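Local atomic coordinates of uncharacterized protein (Burkholderia xenovorans, PDB entry 5KAK), a protein that is of unknown function but belongs to the NipSnap family and adopts the alpha/beta fold of the dimeric alpha/beta-barrel clan. Residues Met9-Arg14 and Lys102-Met107; Tyr16-Asn21 and Asn57-Leu62; Ala27-Arg32 and Lys90-Leu95. All blocks are in the same frame, centred on the assembly; numbering follows the deposited sequence. Where two conformers were deposited one is given.

Interaction 1 (Met9-Arg14 and Lys102-Met107)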
loop_
_atom_site.group_PDB
_atom_site.type_symbol
_atom_site.label_atom_id
_atom_site.label_comp_id
_atom_site.label_asym_id
_atom_site.label_seq_id
_atom_site.Cartn_x
_atom_site.Cartn_y
_atom_site.Cartn_z
ATOM N N MET E 9 -16.759 -13.140 22.480
ATOM C CA MET E 9 -17.385 -12.230 21.526
ATOM C C MET E 9 -16.377 -11.749 20.483
ATOM O O MET E 9 -15.219 -11.471 20.799
ATOM C CB MET E 9 -17.979 -11.034 22.273
ATOM C CG MET E 9 -17.905 -9.719 21.516
ATOM S SD MET E 9 -18.274 -8.316 22.581
ATOM C CE MET E 9 -18.144 -6.970 21.418
ATOM N N ILE E 10 -16.822 -11.650 19.231
ATOM C CA ILE E 10 -15.978 -11.171 18.146
ATOM C C ILE E 10 -16.713 -10.062 17.403
ATOM O O ILE E 10 -17.942 -9.974 17.419
ATOM C CB ILE E 10 -15.594 -12.300 17.170
ATOM C CG1 ILE E 10 -16.818 -12.705 16.346
ATOM C CG2 ILE E 10 -15.024 -13.497 17.928
ATOM C CD1 ILE E 10 -16.502 -13.454 15.083
ATOM N N VAL E 11 -15.940 -9.208 16.736
ATOM C CA VAL E 11 -16.489 -8.130 15.921
ATOM C C VAL E 11 -15.876 -8.226 14.536
ATOM O O VAL E 11 -14.652 -8.288 14.401
ATOM C CB VAL E 11 -16.210 -6.745 16.543
ATOM C CG1 VAL E 11 -16.548 -5.627 15.568
ATOM C CG2 VAL E 11 -16.994 -6.598 17.863
ATOM N N GLU E 12 -16.714 -8.223 13.505
ATOM C CA GLU E 12 -16.210 -8.181 12.139
ATOM C C GLU E 12 -16.301 -6.755 11.627
ATOM O O GLU E 12 -17.382 -6.158 11.640
ATOM C CB GLU E 12 -16.992 -9.111 11.211
ATOM C CG GLU E 12 -16.434 -9.130 9.784
ATOM C CD GLU E 12 -17.239 -10.034 8.845
ATOM O OE1 GLU E 12 -16.800 -10.262 7.704
ATOM O OE2 GLU E 12 -18.297 -10.544 9.257
ATOM N N GLU E 13 -15.170 -6.209 11.196
ATOM C CA GLU E 13 -15.142 -4.924 10.512
ATOM C C GLU E 13 -15.068 -5.187 9.014
ATOM O O GLU E 13 -14.199 -5.930 8.554
ATOM C CB GLU E 13 -13.959 -4.074 10.972
ATOM C CG GLU E 13 -13.956 -2.712 10.308
ATOM C CD GLU E 13 -12.928 -1.760 10.886
ATOM O OE1 GLU E 13 -11.932 -2.212 11.496
ATOM O OE2 GLU E 13 -13.127 -0.543 10.715
ATOM N N ARG E 14 -16.016 -4.632 8.259
ATOM C CA ARG E 14 -16.019 -4.760 6.812
ATOM C C ARG E 14 -15.803 -3.377 6.216
ATOM O O ARG E 14 -16.410 -2.397 6.662
ATOM C CB ARG E 14 -17.326 -5.405 6.308
ATOM C CG ARG E 14 -17.481 -6.831 6.839
ATOM C CD ARG E 14 -18.760 -7.472 6.349
ATOM N NE ARG E 14 -18.759 -7.738 4.915
ATOM C CZ ARG E 14 -18.234 -8.828 4.347
ATOM N NH1 ARG E 14 -17.632 -9.749 5.080
ATOM N NH2 ARG E 14 -18.320 -9.003 3.035
ATOM N N LYS E 102 -11.840 -7.693 8.563
ATOM C CA LYS E 102 -10.978 -7.998 9.696
ATOM C C LYS E 102 -11.829 -8.607 10.789
ATOM O O LYS E 102 -13.001 -8.248 10.960
ATOM C CB LYS E 102 -10.291 -6.765 10.307
ATOM C CG LYS E 102 -9.596 -5.830 9.372
ATOM C CD LYS E 102 -9.217 -4.577 10.147
ATOM C CE LYS E 102 -8.617 -3.551 9.207
ATOM N NZ LYS E 102 -8.043 -2.375 9.911
ATOM N N ILE E 103 -11.230 -9.501 11.566
ATOM C CA ILE E 103 -11.876 -10.034 12.764
ATOM C C ILE E 103 -11.224 -9.370 13.965
ATOM O O ILE E 103 -10.004 -9.469 14.159
ATOM C CB ILE E 103 -11.805 -11.567 12.838
ATOM C CG1 ILE E 103 -12.665 -12.165 11.728
ATOM C CG2 ILE E 103 -12.308 -12.061 14.199
ATOM C CD1 ILE E 103 -14.156 -11.786 11.819
ATOM N N LEU E 104 -12.032 -8.637 14.726
ATOM C CA LEU E 104 -11.569 -7.831 15.846
ATOM C C LEU E 104 -11.962 -8.505 17.154
ATOM O O LEU E 104 -13.030 -9.107 17.247
ATOM C CB LEU E 104 -12.181 -6.432 15.783
ATOM C CG LEU E 104 -11.878 -5.697 14.476
ATOM C CD1 LEU E 104 -12.620 -4.372 14.365
ATOM C CD2 LEU E 104 -10.367 -5.496 14.389
ATOM N N LEU E 105 -11.088 -8.411 18.165
ATOM C CA LEU E 105 -11.416 -8.923 19.486
ATOM C C LEU E 105 -11.472 -7.773 20.477
ATOM O O LEU E 105 -10.553 -6.938 20.496
ATOM C CB LEU E 105 -10.390 -9.958 19.937
ATOM C CG LEU E 105 -10.293 -11.177 19.013
ATOM C CD1 LEU E 105 -9.182 -12.115 19.480
ATOM C CD2 LEU E 105 -11.611 -11.919 18.960
ATOM N N PRO E 106 -12.526 -7.665 21.282
ATOM C CA PRO E 106 -12.646 -6.507 22.176
ATOM C C PRO E 106 -11.666 -6.590 23.337
ATOM O O PRO E 106 -11.450 -7.649 23.927
ATOM C CB PRO E 106 -14.090 -6.591 22.677
ATOM C CG PRO E 106 -14.420 -8.032 22.597
ATOM C CD PRO E 106 -13.708 -8.542 21.364
ATOM N N MET E 107 -11.055 -5.457 23.658
ATOM C CA MET E 107 -10.358 -5.400 24.930
ATOM C C MET E 107 -11.370 -5.495 26.084
ATOM O O MET E 107 -12.580 -5.406 25.891
ATOM C CB MET E 107 -9.509 -4.141 24.984
ATOM C CG MET E 107 -8.421 -4.185 23.916
ATOM S SD MET E 107 -7.342 -2.759 23.987
ATOM C CE MET E 107 -6.262 -3.087 22.610
HETATM O O HOH W 1 -9.824 -0.765 10.832
#
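Val-11 and Leu-104 form an antiparallel hydrogen-bonded pair in the ladder that joins the first and last strands of a ferredoxin-like alpha/beta unit, the building block of dimeric alpha/beta barrels. Their backbones exchange two bonds: Val-11 N gives to Leu-104 O, and Leu-104 N returns to Val-11 O at 2.7 Å, nearly in line with the carbonyl. A second reciprocal pair links Glu-13 and Lys-102, while Glu-12 and Ile-103 between them are a non-hydrogen-bonded pair, where Glu-12 CA makes a CA-H...O contact of 3.4 Å with Lys-102 O. The side chains alternate accordingly. On one face Ile-103 CD1 packs 3.9 Å from Glu-12 CB; Glu-12 OE1 forms a salt bridge with Arg-14 NH1, and OE2 one with Arg-71. On the other face Leu-104 CD1 lies against Glu-13 CB. Residues Ile-103 to Pro-106 also pair with a strand of the second subunit, which carries the sheet across the interface. Glu-13 and Lys-102 run side by side, both extended beyond CG, yet their charges do not touch: one water bridges Glu-13 OE1 and Lys-102 NZ, 2.6 Å from each, and NZ also gives a bond to Gln-58 OE1 of that subunit.

Interaction 2 (Tyr16-Asn21 and Asn57-Leu62)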
loop_
_atom_site.group_PDB
_atom_site.type_symbol
_atom_site.label_atom_id
_atom_site.label_comp_id
_atom_site.label_asym_id
_atom_site.label_seq_id
_atom_site.Cartn_x
_atom_site.Cartn_y
_atom_site.Cartn_z
ATOM N N TYR E 16 -15.563 -1.432 2.574
ATOM C CA TYR E 16 -15.777 -1.475 1.133
ATOM C C TYR E 16 -15.343 -0.169 0.493
ATOM O O TYR E 16 -15.758 0.917 0.922
ATOM C CB TYR E 16 -17.239 -1.721 0.773
ATOM C CG TYR E 16 -17.895 -2.965 1.309
ATOM C CD1 TYR E 16 -17.155 -4.042 1.808
ATOM C CD2 TYR E 16 -19.264 -3.070 1.272
ATOM C CE1 TYR E 16 -17.798 -5.174 2.280
ATOM C CE2 TYR E 16 -19.908 -4.184 1.730
ATOM C CZ TYR E 16 -19.180 -5.233 2.241
ATOM O OH TYR E 16 -19.886 -6.328 2.696
ATOM N N ASP E 17 -14.510 -0.270 -0.529
ATOM C CA ASP E 17 -14.188 0.888 -1.345
ATOM C C ASP E 17 -15.141 0.922 -2.531
ATOM O O ASP E 17 -15.325 -0.087 -3.207
ATOM C CB ASP E 17 -12.744 0.838 -1.811
ATOM C CG ASP E 17 -11.765 0.865 -0.657
ATOM O OD1 ASP E 17 -11.817 1.822 0.139
ATOM O OD2 ASP E 17 -10.966 -0.085 -0.539
ATOM N N LEU E 18 -15.734 2.086 -2.774
ATOM C CA LEU E 18 -16.787 2.253 -3.764
ATOM C C LEU E 18 -16.294 3.053 -4.960
ATOM O O LEU E 18 -15.274 3.737 -4.894
ATOM C CB LEU E 18 -17.997 2.962 -3.141
ATOM C CG LEU E 18 -18.540 2.233 -1.911
ATOM C CD1 LEU E 18 -19.712 2.973 -1.305
ATOM C CD2 LEU E 18 -18.965 0.854 -2.333
ATOM N N ARG E 19 -17.069 2.979 -6.054
ATOM C CA ARG E 19 -16.909 3.868 -7.195
ATOM C C ARG E 19 -16.905 5.309 -6.684
ATOM O O ARG E 19 -17.582 5.613 -5.693
ATOM C CB ARG E 19 -18.058 3.613 -8.184
ATOM C CG ARG E 19 -18.200 4.601 -9.319
ATOM C CD ARG E 19 -19.420 4.259 -10.157
ATOM N NE ARG E 19 -20.676 4.722 -9.561
ATOM C CZ ARG E 19 -21.878 4.297 -9.948
ATOM N NH1 ARG E 19 -21.974 3.387 -10.909
ATOM N NH2 ARG E 19 -22.982 4.771 -9.375
ATOM N N PRO E 20 -16.145 6.221 -7.291
ATOM C CA PRO E 20 -16.140 7.603 -6.796
ATOM C C PRO E 20 -17.541 8.206 -6.695
ATOM O O PRO E 20 -18.364 8.104 -7.618
ATOM C CB PRO E 20 -15.277 8.336 -7.822
ATOM C CG PRO E 20 -14.292 7.270 -8.279
ATOM C CD PRO E 20 -15.115 6.002 -8.328
ATOM N N ASN E 21 -17.807 8.837 -5.552
ATOM C CA ASN E 21 -19.087 9.462 -5.221
ATOM C C ASN E 21 -20.230 8.457 -5.182
ATOM O O ASN E 21 -21.396 8.828 -5.343
ATOM C CB ASN E 21 -19.405 10.612 -6.182
ATOM C CG ASN E 21 -18.350 11.688 -6.144
ATOM O OD1 ASN E 21 -17.952 12.130 -5.065
ATOM N ND2 ASN E 21 -17.862 12.091 -7.312
ATOM N N ASN E 57 -14.854 7.667 -0.482
ATOM C CA ASN E 57 -15.701 6.694 -1.181
ATOM C C ASN E 57 -15.603 5.327 -0.517
ATOM O O ASN E 57 -15.461 4.300 -1.181
ATOM C CB ASN E 57 -15.336 6.594 -2.664
ATOM C CG ASN E 57 -15.254 7.947 -3.331
ATOM O OD1 ASN E 57 -16.178 8.755 -3.238
ATOM N ND2 ASN E 57 -14.140 8.208 -4.002
ATOM N N GLN E 58 -15.658 5.313 0.805
ATOM C CA GLN E 58 -15.396 4.097 1.563
ATOM C C GLN E 58 -16.494 3.946 2.592
ATOM O O GLN E 58 -16.848 4.915 3.278
ATOM C CB GLN E 58 -14.013 4.125 2.244
ATOM C CG GLN E 58 -13.666 2.836 2.966
ATOM C CD GLN E 58 -12.315 2.896 3.666
ATOM O OE1 GLN E 58 -12.215 3.386 4.792
ATOM N NE2 GLN E 58 -11.280 2.357 3.015
ATOM N N VAL E 59 -17.043 2.745 2.693
ATOM C CA VAL E 59 -18.021 2.456 3.725
ATOM C C VAL E 59 -17.385 1.483 4.704
ATOM O O VAL E 59 -16.637 0.569 4.312
ATOM C CB VAL E 59 -19.358 1.921 3.162
ATOM C CG1 VAL E 59 -20.079 3.006 2.392
ATOM C CG2 VAL E 59 -19.140 0.741 2.277
ATOM N N VAL E 60 -17.669 1.703 5.979
ATOM C CA VAL E 60 -17.081 0.953 7.082
ATOM C C VAL E 60 -18.217 0.485 7.978
ATOM O O VAL E 60 -18.970 1.314 8.498
ATOM C CB VAL E 60 -16.084 1.812 7.877
ATOM C CG1 VAL E 60 -15.575 1.065 9.107
ATOM C CG2 VAL E 60 -14.933 2.240 7.006
ATOM N N HIS E 61 -18.347 -0.836 8.166
ATOM C CA HIS E 61 -19.425 -1.329 9.020
ATOM C C HIS E 61 -18.912 -2.423 9.947
ATOM O O HIS E 61 -18.087 -3.256 9.558
ATOM C CB HIS E 61 -20.685 -1.799 8.201
ATOM C CG HIS E 61 -20.394 -2.573 6.949
ATOM N ND1 HIS E 61 -20.849 -3.859 6.750
ATOM C CD2 HIS E 61 -19.755 -2.222 5.807
ATOM C CE1 HIS E 61 -20.474 -4.281 5.555
ATOM N NE2 HIS E 61 -19.815 -3.304 4.958
ATOM N N LEU E 62 -19.378 -2.393 11.192
ATOM C CA LEU E 62 -18.930 -3.323 12.224
ATOM C C LEU E 62 -20.124 -4.093 12.755
ATOM O O LEU E 62 -21.101 -3.486 13.207
ATOM C CB LEU E 62 -18.246 -2.595 13.376
ATOM C CG LEU E 62 -16.853 -2.029 13.162
ATOM C CD1 LEU E 62 -16.895 -0.802 12.294
ATOM C CD2 LEU E 62 -16.189 -1.740 14.506
#
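Tyr-16 and His-61 meet as a T-shaped pair beside the backbone ladder of strands 10-18 and 58-65, and the tyrosine can be followed outward atom by atom. Its CB rests 3.5 Å from Val-59 CG2, one methyl of the residue it pairs with. Further out the ring meets the imidazole edge: His-61 NE2 stands over one face, offset toward the rim, at 3.3 Å from Tyr-16 CE2, and the ring planes are 80° apart. At the tip, Tyr-16 OH comes near His-61 CE1 and is hydrogen-bonded to Arg-14 NE. A chi1 of 41° puts His-61 CG between the backbone N and carbonyl carbon, and chi2 turns the ring edge to the tyrosine, while ND1 is tied to Trp-63 NE1. On the other face of the sheet Gln-58 NE2 reaches the syn side of Asp-17 OD1 at 3.0 Å; the amide oxygen of Gln-58 is taken by Lys-102 of the second subunit. Just before strand 58-65 begins, Asn-57 takes two bonds from segment 16-21. Its backbone O accepts from Leu-18 N at 2.7 Å, and its OD1 accepts from Asn-21 N at 2.8 Å, the donor standing well above the carbonyl plane (65°). Such pairing of the first and third strands, both central, is typical of the antiparallel sheet in the ferredoxin-like fold.

Interaction 3 (Ala27-Arg32 and Lys90-Leu95)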
loop_
_atom_site.group_PDB
_atom_site.type_symbol
_atom_site.label_atom_id
_atom_site.label_comp_id
_atom_site.label_asym_id
_atom_site.label_seq_id
_atom_site.Cartn_x
_atom_site.Cartn_y
_atom_site.Cartn_z
ATOM N N ALA E 27 -25.684 4.381 0.594
ATOM C CA ALA E 27 -26.453 4.693 1.797
ATOM C C ALA E 27 -27.948 4.727 1.515
ATOM O O ALA E 27 -28.749 4.231 2.318
ATOM C CB ALA E 27 -25.994 6.034 2.374
ATOM N N GLN E 28 -28.349 5.334 0.396
ATOM C CA GLN E 28 -29.757 5.355 0.025
ATOM C C GLN E 28 -30.312 3.945 -0.089
ATOM O O GLN E 28 -31.406 3.654 0.403
ATOM C CB GLN E 28 -29.942 6.108 -1.293
ATOM C CG GLN E 28 -29.889 7.623 -1.164
ATOM C CD GLN E 28 -30.186 8.325 -2.485
ATOM O OE1 GLN E 28 -30.054 7.736 -3.562
ATOM N NE2 GLN E 28 -30.592 9.593 -2.405
ATOM N N HIS E 29 -29.582 3.053 -0.761
ATOM C CA HIS E 29 -30.116 1.713 -0.971
ATOM C C HIS E 29 -30.283 0.992 0.355
ATOM O O HIS E 29 -31.286 0.301 0.571
ATOM C CB HIS E 29 -29.207 0.913 -1.904
ATOM C CG HIS E 29 -29.311 1.318 -3.345
ATOM N ND1 HIS E 29 -30.500 1.309 -4.039
ATOM C CD2 HIS E 29 -28.366 1.730 -4.222
ATOM C CE1 HIS E 29 -30.285 1.705 -5.281
ATOM N NE2 HIS E 29 -28.997 1.966 -5.416
ATOM N N PHE E 30 -29.321 1.172 1.271
ATOM C CA PHE E 30 -29.379 0.460 2.538
ATOM C C PHE E 30 -30.446 1.034 3.456
ATOM O O PHE E 30 -31.157 0.278 4.129
ATOM C CB PHE E 30 -27.990 0.462 3.206
ATOM C CG PHE E 30 -27.209 -0.774 2.888
ATOM C CD1 PHE E 30 -26.424 -0.843 1.754
ATOM C CD2 PHE E 30 -27.372 -1.912 3.664
ATOM C CE1 PHE E 30 -25.753 -2.007 1.432
ATOM C CE2 PHE E 30 -26.721 -3.074 3.348
ATOM C CZ PHE E 30 -25.912 -3.128 2.233
ATOM N N GLU E 31 -30.573 2.359 3.521
ATOM C CA GLU E 31 -31.598 2.910 4.401
ATOM C C GLU E 31 -32.991 2.603 3.869
ATOM O O GLU E 31 -33.901 2.307 4.649
ATOM C CB GLU E 31 -31.414 4.416 4.591
ATOM C CG GLU E 31 -31.670 5.240 3.342
ATOM C CD GLU E 31 -31.179 6.670 3.492
ATOM O OE1 GLU E 31 -30.607 6.984 4.560
ATOM O OE2 GLU E 31 -31.362 7.471 2.549
ATOM N N ARG E 32 -33.173 2.626 2.545
ATOM C CA ARG E 32 -34.501 2.383 1.988
ATOM C C ARG E 32 -34.869 0.908 1.963
ATOM O O ARG E 32 -36.055 0.576 2.016
ATOM C CB ARG E 32 -34.603 2.935 0.561
ATOM C CG ARG E 32 -34.552 4.441 0.454
ATOM C CD ARG E 32 -34.590 4.861 -1.002
ATOM N NE ARG E 32 -34.442 6.301 -1.174
ATOM C CZ ARG E 32 -34.282 6.888 -2.354
ATOM N NH1 ARG E 32 -34.245 6.149 -3.454
ATOM N NH2 ARG E 32 -34.153 8.205 -2.436
ATOM N N LYS E 90 -28.661 -6.146 -7.850
ATOM C CA LYS E 90 -29.305 -5.021 -8.518
ATOM C C LYS E 90 -28.694 -3.690 -8.093
ATOM O O LYS E 90 -28.402 -2.835 -8.939
ATOM C CB LYS E 90 -30.810 -5.039 -8.225
ATOM C CG LYS E 90 -31.607 -3.932 -8.900
ATOM C CD LYS E 90 -33.058 -3.922 -8.422
ATOM C CE LYS E 90 -33.916 -3.014 -9.282
ATOM N NZ LYS E 90 -33.303 -1.667 -9.460
ATOM N N ASN E 91 -28.475 -3.501 -6.789
ATOM C CA ASN E 91 -28.246 -2.163 -6.266
ATOM C C ASN E 91 -26.843 -1.887 -5.764
ATOM O O ASN E 91 -26.391 -0.752 -5.882
ATOM C CB ASN E 91 -29.216 -1.872 -5.118
ATOM C CG ASN E 91 -30.653 -1.965 -5.556
ATOM O OD1 ASN E 91 -31.133 -1.119 -6.316
ATOM N ND2 ASN E 91 -31.349 -2.992 -5.093
ATOM N N ILE E 92 -26.161 -2.865 -5.175
ATOM C CA ILE E 92 -24.884 -2.616 -4.515
ATOM C C ILE E 92 -23.707 -3.064 -5.368
ATOM O O ILE E 92 -22.691 -2.366 -5.443
ATOM C CB ILE E 92 -24.851 -3.291 -3.128
ATOM C CG1 ILE E 92 -25.942 -2.711 -2.212
ATOM C CG2 ILE E 92 -23.466 -3.142 -2.497
ATOM C CD1 ILE E 92 -25.945 -1.200 -2.106
ATOM N N GLN E 93 -23.827 -4.235 -5.988
ATOM C CA GLN E 93 -22.776 -4.761 -6.857
ATOM C C GLN E 93 -22.190 -3.727 -7.814
ATOM O O GLN E 93 -20.954 -3.656 -7.917
ATOM C CB GLN E 93 -23.339 -5.970 -7.621
ATOM C CG GLN E 93 -22.399 -6.527 -8.650
ATOM C CD GLN E 93 -21.215 -7.204 -8.011
ATOM O OE1 GLN E 93 -21.354 -7.852 -6.977
ATOM N NE2 GLN E 93 -20.038 -7.045 -8.611
ATOM N N PRO E 94 -22.980 -2.908 -8.523
ATOM C CA PRO E 94 -22.382 -1.930 -9.449
ATOM C C PRO E 94 -21.578 -0.825 -8.777
ATOM O O PRO E 94 -20.849 -0.105 -9.481
ATOM C CB PRO E 94 -23.595 -1.344 -10.176
ATOM C CG PRO E 94 -24.691 -2.346 -9.969
ATOM C CD PRO E 94 -24.453 -2.913 -8.627
ATOM N N LEU E 95 -21.680 -0.658 -7.462
ATOM C CA LEU E 95 -20.970 0.405 -6.768
ATOM C C LEU E 95 -19.674 -0.070 -6.147
ATOM O O LEU E 95 -18.886 0.771 -5.695
ATOM C CB LEU E 95 -21.849 1.021 -5.671
ATOM C CG LEU E 95 -23.271 1.451 -6.025
ATOM C CD1 LEU E 95 -24.089 1.753 -4.768
ATOM C CD2 LEU E 95 -23.235 2.671 -6.928
#
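A chi1 of -75° in His-29 carries ring atom CG out from a CB directed at segment 90-95, where it meets Asn-91. In Asn-91, chi1 of -60° places the amide carbon CG, while CB lies over the imidazole by virtue of the backbone position. That CB sits above the ring centre, 3.5 Å from the ring centroid of His-29 and only 7° off its normal, a clear CH-pi contact. Beyond it the amide plane is inclined to the ring plane, and the two side chains cross obliquely. Asn-91 OD1 comes to 3.1 Å of His-29 CE1, whereas its approach to ND1 has too poor an angle for a hydrogen bond. The polar links of these two groups instead run to neighbours: His-29 NE2 bonds to Glu-25 OE2, one turn earlier on the same helix, which should help to fix the ring's rotation, and Asn-91 ND2 makes a weak bond to Tyr-87 O. Next to this polar pair lies an apolar one. Ile-92 CD1 touches Phe-30 CE1 at 3.6 Å and also meets His-29 CB, the isoleucine and phenylalanine side chains crossing at about a right angle. Leu-95 adds a looser contact, its CD1 lying near the plane of the imidazole, 4.3 Å from His-29 CD2. Phe-30 also stacks on Phe-26 of its own helix and meets Tyr-87 edge to face. The contact thus sets the first half of helix 23-42 against the C-terminal part of helix 82-92 and the short 3-10 segment that leads into strand 96-106.

Interactions 1 and 2 share strand 10-18, which lies between strands 96-106 and 58-65 and pairs with both; interaction 1 samples its start against 96-106, interaction 2 its end against 58-65. Their centres are about 19 Å apart, yet they touch through a probable bond from Arg-14 N to His-61 O. Interaction 3 belongs to the helical layer, about 11 Å from interaction 2 and about 24 Å from interaction 1, centre to centre. It meets interaction 2 where Arg-19 N probably bonds to Leu-95 O. Along the chain, interaction 1 encloses the other two, whose segments alternate. The first and last strands of the sheet are thus brought side by side, while helices 23-42 and 82-92 pack together, and all three contacts also touch the second subunit.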